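PDB 1WZZ: probable endoglucanase, which hydrolyses carboxymethylcellulose by cutting internal beta-1,4-glucosidic linkages, as a family 8 glycoside hydrolase built on an (alpha/alpha)6 barrel. Local coordinates for residues 47-52 and 102-107; 53-58 and 69-74; 62-67 and 120-125; 84-89 and 132-137. All coordinates share one frame; numbering follows the deposited sequence.

Interaction 1: residues 47-52 and 102-107; sequences HSEGQG and NNATDG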
loop_
_atom_site.group_PDB
_atom_site.type_symbol
_atom_site.label_atom_id
_atom_site.label_comp_id
_atom_site.label_asym_id
_atom_site.label_seq_id
_atom_site.Cartn_x
_atom_site.Cartn_y
_atom_site.Cartn_z
ATOM N N HIS A 47 -6.123 11.753 2.704
ATOM C CA HIS A 47 -4.699 11.451 2.872
ATOM C C HIS A 47 -4.043 11.157 1.550
ATOM O O HIS A 47 -4.723 10.922 0.549
ATOM C CB HIS A 47 -4.518 10.233 3.751
ATOM C CG HIS A 47 -5.102 10.388 5.115
ATOM N ND1 HIS A 47 -6.458 10.324 5.349
ATOM C CD2 HIS A 47 -4.516 10.594 6.317
ATOM C CE1 HIS A 47 -6.682 10.475 6.644
ATOM N NE2 HIS A 47 -5.521 10.638 7.253
ATOM N N SER A 48 -2.710 11.155 1.529
ATOM C CA SER A 48 -2.056 10.848 0.265
ATOM C C SER A 48 -2.397 9.421 -0.165
ATOM O O SER A 48 -2.546 9.162 -1.352
ATOM C CB SER A 48 -0.535 11.049 0.359
ATOM O OG SER A 48 0.052 10.244 1.380
ATOM N N GLU A 49 -2.516 8.494 0.790
ATOM C CA GLU A 49 -2.878 7.118 0.441
ATOM C C GLU A 49 -4.254 7.032 -0.223
ATOM O O GLU A 49 -4.444 6.319 -1.209
ATOM C CB GLU A 49 -2.886 6.230 1.693
ATOM C CG GLU A 49 -1.498 5.901 2.190
ATOM C CD GLU A 49 -1.062 6.769 3.351
ATOM O OE1 GLU A 49 -0.229 6.257 4.140
ATOM O OE2 GLU A 49 -1.532 7.944 3.468
ATOM N N GLY A 50 -5.205 7.778 0.321
ATOM C CA GLY A 50 -6.562 7.772 -0.226
ATOM C C GLY A 50 -6.583 8.287 -1.646
ATOM O O GLY A 50 -7.257 7.716 -2.499
ATOM N N GLN A 51 -5.894 9.396 -1.908
ATOM C CA GLN A 51 -5.844 9.913 -3.269
ATOM C C GLN A 51 -5.183 8.886 -4.175
ATOM O O GLN A 51 -5.619 8.664 -5.290
ATOM C CB GLN A 51 -5.035 11.216 -3.324
ATOM C CG GLN A 51 -5.660 12.380 -2.597
ATOM C CD GLN A 51 -7.122 12.599 -2.934
ATOM O OE1 GLN A 51 -7.970 12.409 -2.071
ATOM N NE2 GLN A 51 -7.420 13.016 -4.175
ATOM N N GLY A 52 -4.109 8.266 -3.685
ATOM C CA GLY A 52 -3.395 7.273 -4.472
ATOM C C GLY A 52 -4.239 6.060 -4.823
ATOM O O GLY A 52 -4.235 5.566 -5.963
ATOM N N ASN A 102 4.987 16.013 6.602
ATOM C CA ASN A 102 5.623 14.690 6.501
ATOM C C ASN A 102 4.859 13.859 5.469
ATOM O O ASN A 102 3.643 13.982 5.332
ATOM C CB ASN A 102 5.592 13.975 7.861
ATOM C CG ASN A 102 6.643 12.883 7.968
ATOM O OD1 ASN A 102 7.611 12.863 7.221
ATOM N ND2 ASN A 102 6.454 11.970 8.917
ATOM N N ASN A 103 5.589 13.005 4.755
ATOM C CA ASN A 103 4.986 12.155 3.733
ATOM C C ASN A 103 4.802 10.734 4.256
ATOM O O ASN A 103 5.337 10.363 5.309
ATOM C CB ASN A 103 5.921 12.074 2.498
ATOM C CG ASN A 103 7.263 11.411 2.824
ATOM O OD1 ASN A 103 8.030 11.919 3.644
ATOM N ND2 ASN A 103 7.548 10.265 2.179
ATOM N N ALA A 104 4.015 9.955 3.515
ATOM C CA ALA A 104 3.850 8.513 3.785
ATOM C C ALA A 104 4.267 7.889 2.466
ATOM O O ALA A 104 3.613 8.072 1.439
ATOM C CB ALA A 104 2.420 8.150 4.103
ATOM N N THR A 105 5.339 7.109 2.496
ATOM C CA THR A 105 5.871 6.558 1.273
ATOM C C THR A 105 4.920 5.696 0.459
ATOM O O THR A 105 4.993 5.695 -0.776
ATOM C CB THR A 105 7.220 5.850 1.588
ATOM O OG1 THR A 105 8.159 6.840 2.031
ATOM C CG2 THR A 105 7.771 5.126 0.343
ATOM N N ASP A 106 3.992 4.994 1.104
ATOM C CA ASP A 106 3.091 4.213 0.273
ATOM C C ASP A 106 2.156 5.134 -0.511
ATOM O O ASP A 106 1.800 4.824 -1.636
ATOM C CB ASP A 106 2.325 3.169 1.099
ATOM C CG ASP A 106 1.425 3.746 2.116
ATOM O OD1 ASP A 106 1.629 4.875 2.617
ATOM O OD2 ASP A 106 0.448 3.027 2.443
ATOM N N GLY A 107 1.789 6.253 0.086
ATOM C CA GLY A 107 0.950 7.228 -0.607
ATOM C C GLY A 107 1.702 7.756 -1.833
ATOM O O GLY A 107 1.154 7.840 -2.925
HETATM O O HOH W 1 2.694 11.015 1.196
#
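Ser48, in the first turn of helix 48-61, faces Ala104 and Gly107, with a water bridging Ser48 OG and Ala104 N. Its OG stands between the backbone N and the carbonyl carbon (chi1 58°), which holds it 3.7 Å from Gly107 CA and lets it hydrogen-bond to that water; the water in turn accepts from Ala104 N at 2.9 Å. Glycine suits position 107, since a beta carbon there would collide with Ser48 OG. The backbones can therefore come close, Glu49 CA lying 4.0 Å from Gly107 CA.

Glu49, the proton donor by similarity, follows. A bend at chi2 (100°) swings its carboxylate across Asp106, the predicted nucleophile, until Glu49 OE1 is 2.8 Å from Asp106 OD1. The two side chains cross at about a right angle, with their carboxylate planes 82° apart. The methyl of Ala104 is small enough to pack against the same Glu49 OE1, while Gly107 N gives Asp106 OD1 a weak hydrogen bond.

This probable catalytic pair sits where helix 48-61, coming straight from strand 45-47, and helix 105-122 begin; Gln51 reaches across to helix 64-77, and Asn103 and Thr105 touch helix 125-142.

Interaction 2: residues 53-58 and 69-74; sequences YGMLFA and SMWMWA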
loop_
_atom_site.group_PDB
_atom_site.type_symbol
_atom_site.label_atom_id
_atom_site.label_comp_id
_atom_site.label_asym_id
_atom_site.label_seq_id
_atom_site.Cartn_x
_atom_site.Cartn_y
_atom_site.Cartn_z
ATOM N N TYR A 53 -4.954 5.544 -3.838
ATOM C CA TYR A 53 -5.818 4.409 -4.113
ATOM C C TYR A 53 -6.901 4.814 -5.106
ATOM O O TYR A 53 -7.134 4.111 -6.077
ATOM C CB TYR A 53 -6.508 3.927 -2.825
ATOM C CG TYR A 53 -5.607 3.119 -1.921
ATOM C CD1 TYR A 53 -4.857 2.051 -2.418
ATOM C CD2 TYR A 53 -5.521 3.425 -0.569
ATOM C CE1 TYR A 53 -4.024 1.302 -1.564
ATOM C CE2 TYR A 53 -4.706 2.694 0.288
ATOM C CZ TYR A 53 -3.963 1.644 -0.214
ATOM O OH TYR A 53 -3.136 0.968 0.660
ATOM N N GLY A 54 -7.558 5.936 -4.841
ATOM C CA GLY A 54 -8.616 6.375 -5.731
ATOM C C GLY A 54 -8.116 6.558 -7.149
ATOM O O GLY A 54 -8.764 6.110 -8.097
HETATM N N MSE A 55 -6.965 7.230 -7.303
HETATM C CA MSE A 55 -6.410 7.428 -8.625
HETATM C C MSE A 55 -6.089 6.089 -9.289
HETATM O O MSE A 55 -6.314 5.890 -10.471
HETATM C CB MSE A 55 -5.143 8.295 -8.534
HETATM C CG MSE A 55 -5.494 9.742 -8.219
HETATM SE SE MSE A 55 -3.897 10.774 -7.725
HETATM C CE MSE A 55 -2.855 10.483 -9.294
ATOM N N LEU A 56 -5.547 5.159 -8.515
ATOM C CA LEU A 56 -5.217 3.872 -9.106
ATOM C C LEU A 56 -6.479 3.171 -9.594
ATOM O O LEU A 56 -6.506 2.585 -10.679
ATOM C CB LEU A 56 -4.495 2.990 -8.071
ATOM C CG LEU A 56 -4.229 1.564 -8.545
ATOM C CD1 LEU A 56 -3.224 1.539 -9.702
ATOM C CD2 LEU A 56 -3.681 0.769 -7.365
ATOM N N PHE A 57 -7.523 3.234 -8.781
ATOM C CA PHE A 57 -8.782 2.582 -9.126
ATOM C C PHE A 57 -9.406 3.245 -10.366
ATOM O O PHE A 57 -9.878 2.547 -11.263
ATOM C CB PHE A 57 -9.768 2.671 -7.961
ATOM C CG PHE A 57 -9.266 2.060 -6.684
ATOM C CD1 PHE A 57 -8.208 1.129 -6.699
ATOM C CD2 PHE A 57 -9.861 2.396 -5.466
ATOM C CE1 PHE A 57 -7.755 0.550 -5.513
ATOM C CE2 PHE A 57 -9.409 1.806 -4.260
ATOM C CZ PHE A 57 -8.357 0.886 -4.296
ATOM N N ALA A 58 -9.429 4.578 -10.408
ATOM C CA ALA A 58 -9.994 5.262 -11.581
ATOM C C ALA A 58 -9.200 4.940 -12.850
ATOM O O ALA A 58 -9.777 4.700 -13.915
ATOM C CB ALA A 58 -10.051 6.785 -11.346
ATOM N N SER A 69 -9.763 14.768 -11.775
ATOM C CA SER A 69 -10.224 15.488 -10.613
ATOM C C SER A 69 -9.400 15.141 -9.374
ATOM O O SER A 69 -8.989 16.035 -8.634
ATOM C CB SER A 69 -11.704 15.177 -10.352
ATOM O OG SER A 69 -12.215 15.935 -9.256
HETATM N N MSE A 70 -9.159 13.851 -9.135
HETATM C CA MSE A 70 -8.399 13.456 -7.954
HETATM C C MSE A 70 -6.939 13.853 -8.033
HETATM O O MSE A 70 -6.344 14.203 -7.018
HETATM C CB MSE A 70 -8.500 11.940 -7.710
HETATM C CG MSE A 70 -9.911 11.523 -7.336
HETATM SE SE MSE A 70 -9.992 9.595 -6.965
HETATM C CE MSE A 70 -9.985 9.073 -8.756
ATOM N N TRP A 71 -6.357 13.773 -9.210
ATOM C CA TRP A 71 -4.946 14.145 -9.347
ATOM C C TRP A 71 -4.794 15.654 -9.192
ATOM O O TRP A 71 -3.899 16.148 -8.490
ATOM C CB TRP A 71 -4.429 13.676 -10.698
ATOM C CG TRP A 71 -3.057 14.153 -11.056
ATOM C CD1 TRP A 71 -2.662 14.585 -12.281
ATOM C CD2 TRP A 71 -1.884 14.237 -10.202
ATOM N NE1 TRP A 71 -1.328 14.936 -12.267
ATOM C CE2 TRP A 71 -0.826 14.738 -11.008
ATOM C CE3 TRP A 71 -1.627 13.947 -8.851
ATOM C CZ2 TRP A 71 0.470 14.958 -10.508
ATOM C CZ3 TRP A 71 -0.322 14.171 -8.353
ATOM C CH2 TRP A 71 0.698 14.675 -9.190
HETATM N N MSE A 72 -5.663 16.409 -9.843
HETATM C CA MSE A 72 -5.562 17.854 -9.653
HETATM C C MSE A 72 -5.698 18.195 -8.161
HETATM O O MSE A 72 -4.964 19.043 -7.654
HETATM C CB MSE A 72 -6.628 18.597 -10.473
HETATM C CG MSE A 72 -6.599 20.090 -10.247
HETATM SE SE MSE A 72 -7.807 20.961 -11.479
HETATM C CE MSE A 72 -9.433 20.781 -10.464
ATOM N N TRP A 73 -6.602 17.529 -7.431
ATOM C CA TRP A 73 -6.770 17.817 -6.012
ATOM C C TRP A 73 -5.502 17.432 -5.228
ATOM O O TRP A 73 -5.030 18.194 -4.365
ATOM C CB TRP A 73 -7.974 17.068 -5.418
ATOM C CG TRP A 73 -8.285 17.531 -4.003
ATOM C CD1 TRP A 73 -9.136 18.548 -3.640
ATOM C CD2 TRP A 73 -7.674 17.080 -2.784
ATOM N NE1 TRP A 73 -9.085 18.752 -2.286
ATOM C CE2 TRP A 73 -8.195 17.869 -1.734
ATOM C CE3 TRP A 73 -6.729 16.088 -2.475
ATOM C CZ2 TRP A 73 -7.808 17.703 -0.405
ATOM C CZ3 TRP A 73 -6.349 15.924 -1.152
ATOM C CH2 TRP A 73 -6.885 16.727 -0.132
ATOM N N ALA A 74 -4.960 16.256 -5.506
ATOM C CA ALA A 74 -3.750 15.840 -4.798
ATOM C C ALA A 74 -2.561 16.757 -5.079
ATOM O O ALA A 74 -1.820 17.112 -4.150
ATOM C CB ALA A 74 -3.395 14.375 -5.167
#
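The indole of Trp71 is met slantwise by Met55, whose CE lies 3.7 Å from Trp71 CE3. Met55 is present as selenomethionine, and its SE stands 5.3 Å from the centroid of the six-membered ring of Trp71, a Met-aromatic contact. Elsewhere round the indole, Arg75 makes a cation-pi interaction, Tyr127 brings a ring turned nearly perpendicular, and Asp130 takes a weak hydrogen bond from NE1. The Phe57 ring, further round helix 48-61, has Tyr53 O above one face and meets Phe26 edge-to-face.

Between the helices, Met55 and Met70, also a selenomethionine, slide past each other in opposite directions, Met55 CG touching Met70 CB at 3.8 Å. The Met70 chain is extended as far as SE and then bends (chi3 -78°), which tucks its CE against Gly54 O at 3.3 Å and tightly against Ala58 CB at 3.5 Å. Gly54 and Ala58 leave room for it: any beta carbon on Gly54 would strike Met70 SE. The short segments run nearly antiparallel, at 154° with axes 9.6 Å apart, as successive helices of an (alpha/alpha)6 barrel do.

An alanine in place of Trp71 would probably open a gap beside Met55 CE, leaving that methyl less firmly held, and deprive Asp130 of its weak N-H partner. The contact between the segments is almost wholly apolar and depends on shape: flexible, polarisable thioether chains (here selenoethers) mould themselves to a flat indole and to small residues, with no directional bond between the segments.

Interaction 3: residues 62-67 and 120-125; sequences GDLASF and KRFQRP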
loop_
_atom_site.group_PDB
_atom_site.type_symbol
_atom_site.label_atom_id
_atom_site.label_comp_id
_atom_site.label_asym_id
_atom_site.label_seq_id
_atom_site.Cartn_x
_atom_site.Cartn_y
_atom_site.Cartn_z
ATOM N N GLY A 62 -10.611 2.926 -16.151
ATOM C CA GLY A 62 -10.744 3.734 -17.356
ATOM C C GLY A 62 -11.563 5.001 -17.174
ATOM O O GLY A 62 -12.091 5.558 -18.149
ATOM N N ASP A 63 -11.665 5.477 -15.940
ATOM C CA ASP A 63 -12.438 6.673 -15.640
ATOM C C ASP A 63 -11.501 7.883 -15.636
ATOM O O ASP A 63 -10.986 8.292 -14.597
ATOM C CB ASP A 63 -13.100 6.501 -14.279
ATOM C CG ASP A 63 -14.017 7.635 -13.909
ATOM O OD1 ASP A 63 -14.070 8.666 -14.627
ATOM O OD2 ASP A 63 -14.710 7.492 -12.874
ATOM N N LEU A 64 -11.294 8.467 -16.808
ATOM C CA LEU A 64 -10.395 9.622 -16.909
ATOM C C LEU A 64 -10.892 10.867 -16.183
ATOM O O LEU A 64 -10.110 11.566 -15.538
ATOM C CB LEU A 64 -10.133 9.938 -18.389
ATOM C CG LEU A 64 -9.286 11.194 -18.666
ATOM C CD1 LEU A 64 -7.898 11.118 -17.966
ATOM C CD2 LEU A 64 -9.123 11.321 -20.188
ATOM N N ALA A 65 -12.188 11.166 -16.264
ATOM C CA ALA A 65 -12.714 12.350 -15.593
ATOM C C ALA A 65 -12.448 12.334 -14.082
ATOM O O ALA A 65 -12.014 13.340 -13.494
ATOM C CB ALA A 65 -14.228 12.486 -15.880
ATOM N N SER A 66 -12.707 11.202 -13.428
ATOM C CA SER A 66 -12.469 11.128 -11.987
ATOM C C SER A 66 -10.963 11.172 -11.689
ATOM O O SER A 66 -10.553 11.780 -10.695
ATOM C CB SER A 66 -13.059 9.833 -11.400
ATOM O OG SER A 66 -14.479 9.844 -11.514
ATOM N N PHE A 67 -10.177 10.507 -12.518
ATOM C CA PHE A 67 -8.720 10.506 -12.327
ATOM C C PHE A 67 -8.186 11.946 -12.347
ATOM O O PHE A 67 -7.412 12.352 -11.477
ATOM C CB PHE A 67 -8.015 9.707 -13.413
ATOM C CG PHE A 67 -6.547 9.588 -13.178
ATOM C CD1 PHE A 67 -6.028 8.508 -12.470
ATOM C CD2 PHE A 67 -5.689 10.609 -13.591
ATOM C CE1 PHE A 67 -4.673 8.443 -12.176
ATOM C CE2 PHE A 67 -4.333 10.565 -13.297
ATOM C CZ PHE A 67 -3.816 9.484 -12.590
ATOM N N LYS A 120 -0.282 5.595 -19.538
ATOM C CA LYS A 120 -0.330 4.608 -20.605
ATOM C C LYS A 120 -1.764 4.402 -21.106
ATOM O O LYS A 120 -2.024 4.418 -22.317
ATOM C CB LYS A 120 0.248 3.274 -20.125
ATOM C CG LYS A 120 0.384 2.256 -21.275
ATOM C CD LYS A 120 0.847 0.875 -20.821
ATOM C CE LYS A 120 1.026 -0.038 -22.042
ATOM N NZ LYS A 120 1.441 -1.427 -21.675
ATOM N N ARG A 121 -2.701 4.234 -20.187
ATOM C CA ARG A 121 -4.081 3.978 -20.583
ATOM C C ARG A 121 -4.758 5.111 -21.331
ATOM O O ARG A 121 -5.517 4.873 -22.289
ATOM C CB ARG A 121 -4.929 3.638 -19.367
ATOM C CG ARG A 121 -6.366 3.365 -19.733
ATOM C CD ARG A 121 -7.001 2.447 -18.735
ATOM N NE ARG A 121 -8.294 1.988 -19.226
ATOM C CZ ARG A 121 -8.953 0.966 -18.702
ATOM N NH1 ARG A 121 -8.424 0.309 -17.681
ATOM N NH2 ARG A 121 -10.135 0.615 -19.188
ATOM N N PHE A 122 -4.490 6.332 -20.907
ATOM C CA PHE A 122 -5.119 7.502 -21.504
ATOM C C PHE A 122 -4.234 8.258 -22.507
ATOM O O PHE A 122 -4.653 9.305 -23.006
ATOM C CB PHE A 122 -5.565 8.459 -20.387
ATOM C CG PHE A 122 -6.486 7.816 -19.363
ATOM C CD1 PHE A 122 -7.634 7.153 -19.769
ATOM C CD2 PHE A 122 -6.206 7.913 -17.996
ATOM C CE1 PHE A 122 -8.504 6.589 -18.823
ATOM C CE2 PHE A 122 -7.078 7.351 -17.028
ATOM C CZ PHE A 122 -8.218 6.695 -17.450
ATOM N N GLN A 123 -3.035 7.730 -22.775
ATOM C CA GLN A 123 -2.076 8.348 -23.714
ATOM C C GLN A 123 -1.812 9.794 -23.303
ATOM O O GLN A 123 -1.968 10.756 -24.087
ATOM C CB GLN A 123 -2.629 8.291 -25.143
ATOM C CG GLN A 123 -2.752 6.863 -25.656
ATOM C CD GLN A 123 -3.306 6.782 -27.072
ATOM O OE1 GLN A 123 -3.203 5.745 -27.730
ATOM N NE2 GLN A 123 -3.903 7.874 -27.544
ATOM N N ARG A 124 -1.410 9.940 -22.042
ATOM C CA ARG A 124 -1.134 11.235 -21.452
ATOM C C ARG A 124 0.332 11.279 -21.043
ATOM O O ARG A 124 0.709 10.843 -19.957
ATOM C CB ARG A 124 -2.020 11.438 -20.217
ATOM C CG ARG A 124 -3.469 11.737 -20.510
ATOM C CD ARG A 124 -3.647 13.172 -20.972
ATOM N NE ARG A 124 -3.252 14.140 -19.955
ATOM C CZ ARG A 124 -4.098 14.847 -19.213
ATOM N NH1 ARG A 124 -3.647 15.708 -18.309
ATOM N NH2 ARG A 124 -5.408 14.709 -19.382
ATOM N N PRO A 125 1.194 11.835 -21.906
ATOM C CA PRO A 125 2.614 11.898 -21.555
ATOM C C PRO A 125 2.954 12.725 -20.323
ATOM O O PRO A 125 3.996 12.496 -19.687
ATOM C CB PRO A 125 3.277 12.427 -22.850
ATOM C CG PRO A 125 2.169 13.243 -23.465
ATOM C CD PRO A 125 0.943 12.395 -23.248
#
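The Phe122 ring lies flat against Leu64 in the close-packed half of the contact. Leu64 CB sits 3.9 Å from the ring centroid and 15° off its normal, a CH-pi contact, while Leu64 CD1 lies over the ring at 3.6 Å from Phe122 CD2. Phe122 CZ reaches Leu64 N at 3.6 Å, and Gly62 C meets the ring edge. On the inner side Phe67 CB comes to 4.4 Å from Phe122 CE2. A broad aromatic suits the place, filling the elbow between two helices; an alanine at Phe122 would probably open a gap beside Leu64 and leave the Gly62 turn less well packed.

That elbow is a short turn of the (alpha/alpha)6 barrel. Gly62 ends helix 48-61 in a Schellman motif with positive phi (77°), which favours glycine, and Asp63 caps helix 64-77, its OD1 accepting from Ser66 N at 3.1 Å and its OD2 from Ser66 OG at 2.7 Å. Asp63 also forms a salt bridge with Arg27.

On the looser, solvent side Arg121, extended from CG to NE, lays its guanidinium against Gly62, whose CA rests over one face, 3.5 Å from Arg121 NE; a beta carbon there would hit Arg121 NH2.

Interaction 4: residues 84-89 and 132-137; sequences KLFSWR and MAIYGD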
loop_
_atom_site.group_PDB
_atom_site.type_symbol
_atom_site.label_atom_id
_atom_site.label_comp_id
_atom_site.label_asym_id
_atom_site.label_seq_id
_atom_site.Cartn_x
_atom_site.Cartn_y
_atom_site.Cartn_z
ATOM N N LYS A 84 8.791 16.239 -4.967
ATOM C CA LYS A 84 7.548 15.785 -5.572
ATOM C C LYS A 84 6.744 14.832 -4.701
ATOM O O LYS A 84 5.751 14.279 -5.162
ATOM C CB LYS A 84 7.853 15.143 -6.931
ATOM C CG LYS A 84 8.391 16.146 -7.982
ATOM C CD LYS A 84 7.270 17.087 -8.434
ATOM C CE LYS A 84 7.737 18.101 -9.489
ATOM N NZ LYS A 84 8.582 19.165 -8.883
ATOM N N LEU A 85 7.171 14.642 -3.456
ATOM C CA LEU A 85 6.415 13.777 -2.540
ATOM C C LEU A 85 5.204 14.539 -2.026
ATOM O O LEU A 85 5.010 15.744 -2.321
ATOM C CB LEU A 85 7.299 13.300 -1.384
ATOM C CG LEU A 85 8.614 12.696 -1.867
ATOM C CD1 LEU A 85 9.451 12.154 -0.684
ATOM C CD2 LEU A 85 8.273 11.570 -2.882
ATOM N N PHE A 86 4.364 13.842 -1.273
ATOM C CA PHE A 86 3.124 14.421 -0.779
ATOM C C PHE A 86 2.974 14.494 0.727
ATOM O O PHE A 86 3.326 13.549 1.436
ATOM C CB PHE A 86 1.937 13.593 -1.314
ATOM C CG PHE A 86 1.890 13.499 -2.809
ATOM C CD1 PHE A 86 2.731 12.610 -3.508
ATOM C CD2 PHE A 86 1.069 14.374 -3.542
ATOM C CE1 PHE A 86 2.763 12.609 -4.919
ATOM C CE2 PHE A 86 1.094 14.371 -4.950
ATOM C CZ PHE A 86 1.945 13.492 -5.637
ATOM N N SER A 87 2.411 15.609 1.222
ATOM C CA SER A 87 2.118 15.703 2.655
ATOM C C SER A 87 1.078 14.583 2.864
ATOM O O SER A 87 0.218 14.345 2.010
ATOM C CB SER A 87 1.555 17.096 2.987
ATOM O OG SER A 87 2.592 18.048 2.785
ATOM N N TRP A 88 1.155 13.910 4.004
ATOM C CA TRP A 88 0.324 12.738 4.237
ATOM C C TRP A 88 -1.131 12.941 4.558
ATOM O O TRP A 88 -1.951 12.080 4.246
ATOM C CB TRP A 88 0.979 11.856 5.312
ATOM C CG TRP A 88 0.726 12.313 6.718
ATOM C CD1 TRP A 88 1.265 13.402 7.356
ATOM C CD2 TRP A 88 -0.182 11.709 7.646
ATOM N NE1 TRP A 88 0.736 13.509 8.634
ATOM C CE2 TRP A 88 -0.152 12.482 8.830
ATOM C CE3 TRP A 88 -1.019 10.594 7.586
ATOM C CZ2 TRP A 88 -0.935 12.168 9.954
ATOM C CZ3 TRP A 88 -1.805 10.282 8.711
ATOM C CH2 TRP A 88 -1.749 11.070 9.871
ATOM N N ARG A 89 -1.455 14.090 5.132
ATOM C CA ARG A 89 -2.822 14.336 5.564
ATOM C C ARG A 89 -3.372 15.739 5.337
ATOM O O ARG A 89 -2.652 16.731 5.448
ATOM C CB ARG A 89 -2.908 13.989 7.052
ATOM C CG ARG A 89 -4.303 14.127 7.639
ATOM C CD ARG A 89 -4.387 13.441 8.991
ATOM N NE ARG A 89 -3.670 14.168 10.029
ATOM C CZ ARG A 89 -3.651 13.802 11.311
ATOM N NH1 ARG A 89 -4.310 12.721 11.700
ATOM N NH2 ARG A 89 -2.978 14.518 12.206
HETATM N N MSE A 132 7.373 9.815 -13.175
HETATM C CA MSE A 132 8.825 9.773 -13.085
HETATM C C MSE A 132 9.382 10.773 -12.069
HETATM O O MSE A 132 10.355 10.460 -11.379
HETATM C CB MSE A 132 9.444 10.028 -14.469
HETATM C CG MSE A 132 9.196 8.877 -15.371
HETATM SE SE MSE A 132 9.812 9.271 -17.179
HETATM C CE MSE A 132 8.926 10.866 -17.510
ATOM N N ALA A 133 8.760 11.949 -11.987
ATOM C CA ALA A 133 9.235 12.996 -11.063
ATOM C C ALA A 133 9.051 12.552 -9.604
ATOM O O ALA A 133 9.933 12.751 -8.756
ATOM C CB ALA A 133 8.485 14.302 -11.355
ATOM N N ILE A 134 7.922 11.910 -9.322
ATOM C CA ILE A 134 7.712 11.385 -7.961
ATOM C C ILE A 134 8.717 10.256 -7.695
ATOM O O ILE A 134 9.372 10.229 -6.651
ATOM C CB ILE A 134 6.239 10.819 -7.802
ATOM C CG1 ILE A 134 5.216 11.960 -7.931
ATOM C CG2 ILE A 134 6.080 10.124 -6.442
ATOM C CD1 ILE A 134 3.790 11.480 -8.250
ATOM N N TYR A 135 8.827 9.294 -8.606
ATOM C CA TYR A 135 9.775 8.201 -8.396
ATOM C C TYR A 135 11.203 8.687 -8.133
ATOM O O TYR A 135 11.928 8.124 -7.291
ATOM C CB TYR A 135 9.773 7.249 -9.609
ATOM C CG TYR A 135 8.528 6.371 -9.725
ATOM C CD1 TYR A 135 8.050 5.659 -8.623
ATOM C CD2 TYR A 135 7.864 6.220 -10.938
ATOM C CE1 TYR A 135 6.931 4.802 -8.735
ATOM C CE2 TYR A 135 6.746 5.365 -11.060
ATOM C CZ TYR A 135 6.299 4.664 -9.945
ATOM O OH TYR A 135 5.205 3.807 -10.059
ATOM N N GLY A 136 11.623 9.727 -8.852
ATOM C CA GLY A 136 12.980 10.234 -8.646
ATOM C C GLY A 136 13.223 10.661 -7.217
ATOM O O GLY A 136 14.291 10.395 -6.652
ATOM N N ASP A 137 12.238 11.318 -6.615
ATOM C CA ASP A 137 12.355 11.764 -5.248
ATOM C C ASP A 137 12.155 10.616 -4.255
ATOM O O ASP A 137 12.779 10.607 -3.219
ATOM C CB ASP A 137 11.401 12.945 -4.962
ATOM C CG ASP A 137 11.967 14.274 -5.481
ATOM O OD1 ASP A 137 13.216 14.400 -5.537
ATOM O OD2 ASP A 137 11.188 15.176 -5.814
#
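Lys84 and Asp137 join the loop that follows helix 64-77 to the side of helix 125-142, one of the helices of the (alpha/alpha)6 barrel. The loop segment has no regular secondary structure, and side chains of the helix hold it, partly through its backbone. Asp137 CG is anti to its own carbonyl carbon, which brings OD2 to the loop. There Asp137 OD2 accepts from Lys84 N at 2.8 Å on its anti side, 25° out of the carboxylate plane; the short, acidic aspartate suits an amide this near the helix.

Lys84 CG is likewise anti to its carbonyl carbon (chi1 -66°), which lays it 3.8 Å from Ala133 CB; bends at chi2 and chi4 then carry the ammonium away from the helix. Lys84 NZ ends 5.7 Å from Asp137 OD2, too far for a salt bridge, though the opposite charges may still attract weakly. Leu85 sends CD2 to 4.0 Å from Asp137 CB, and its side chain also packs on Val138, Leu141 and Met142 of the same helix.

Phe86 and Ile134 meet at about a right angle in the buried part. Ile134 CG1 lies 3.7 Å from Lys84 O, and the extended chi2 (161°) carries CD1 on to the edge of the Phe86 ring, in its plane, where Ile134 CD1 lies 3.7 Å from Phe86 CE1.

How the interactions relate
Interactions 1 and 2 are buried, interaction 4 is partly so, and interaction 3 lies at the surface, about 20 Å between centres from interaction 1. Helix 48-61 carries a segment of both interactions 1 and 2, helix 105-122 serves interactions 1 and 3, and helix 64-77 interactions 2 and 3. Chemistry follows place: acids and a bridging water at the probable catalytic site, thioether and indole packing between helices, an aromatic and a capped turn at the far end, a backbone-to-carboxylate bond on the loop. Interaction 4 adjoins interaction 1 through probable Trp88 backbone hydrogen bonds with Ser48 and Asn102, and interaction 2 through Phe86 packing on Trp71.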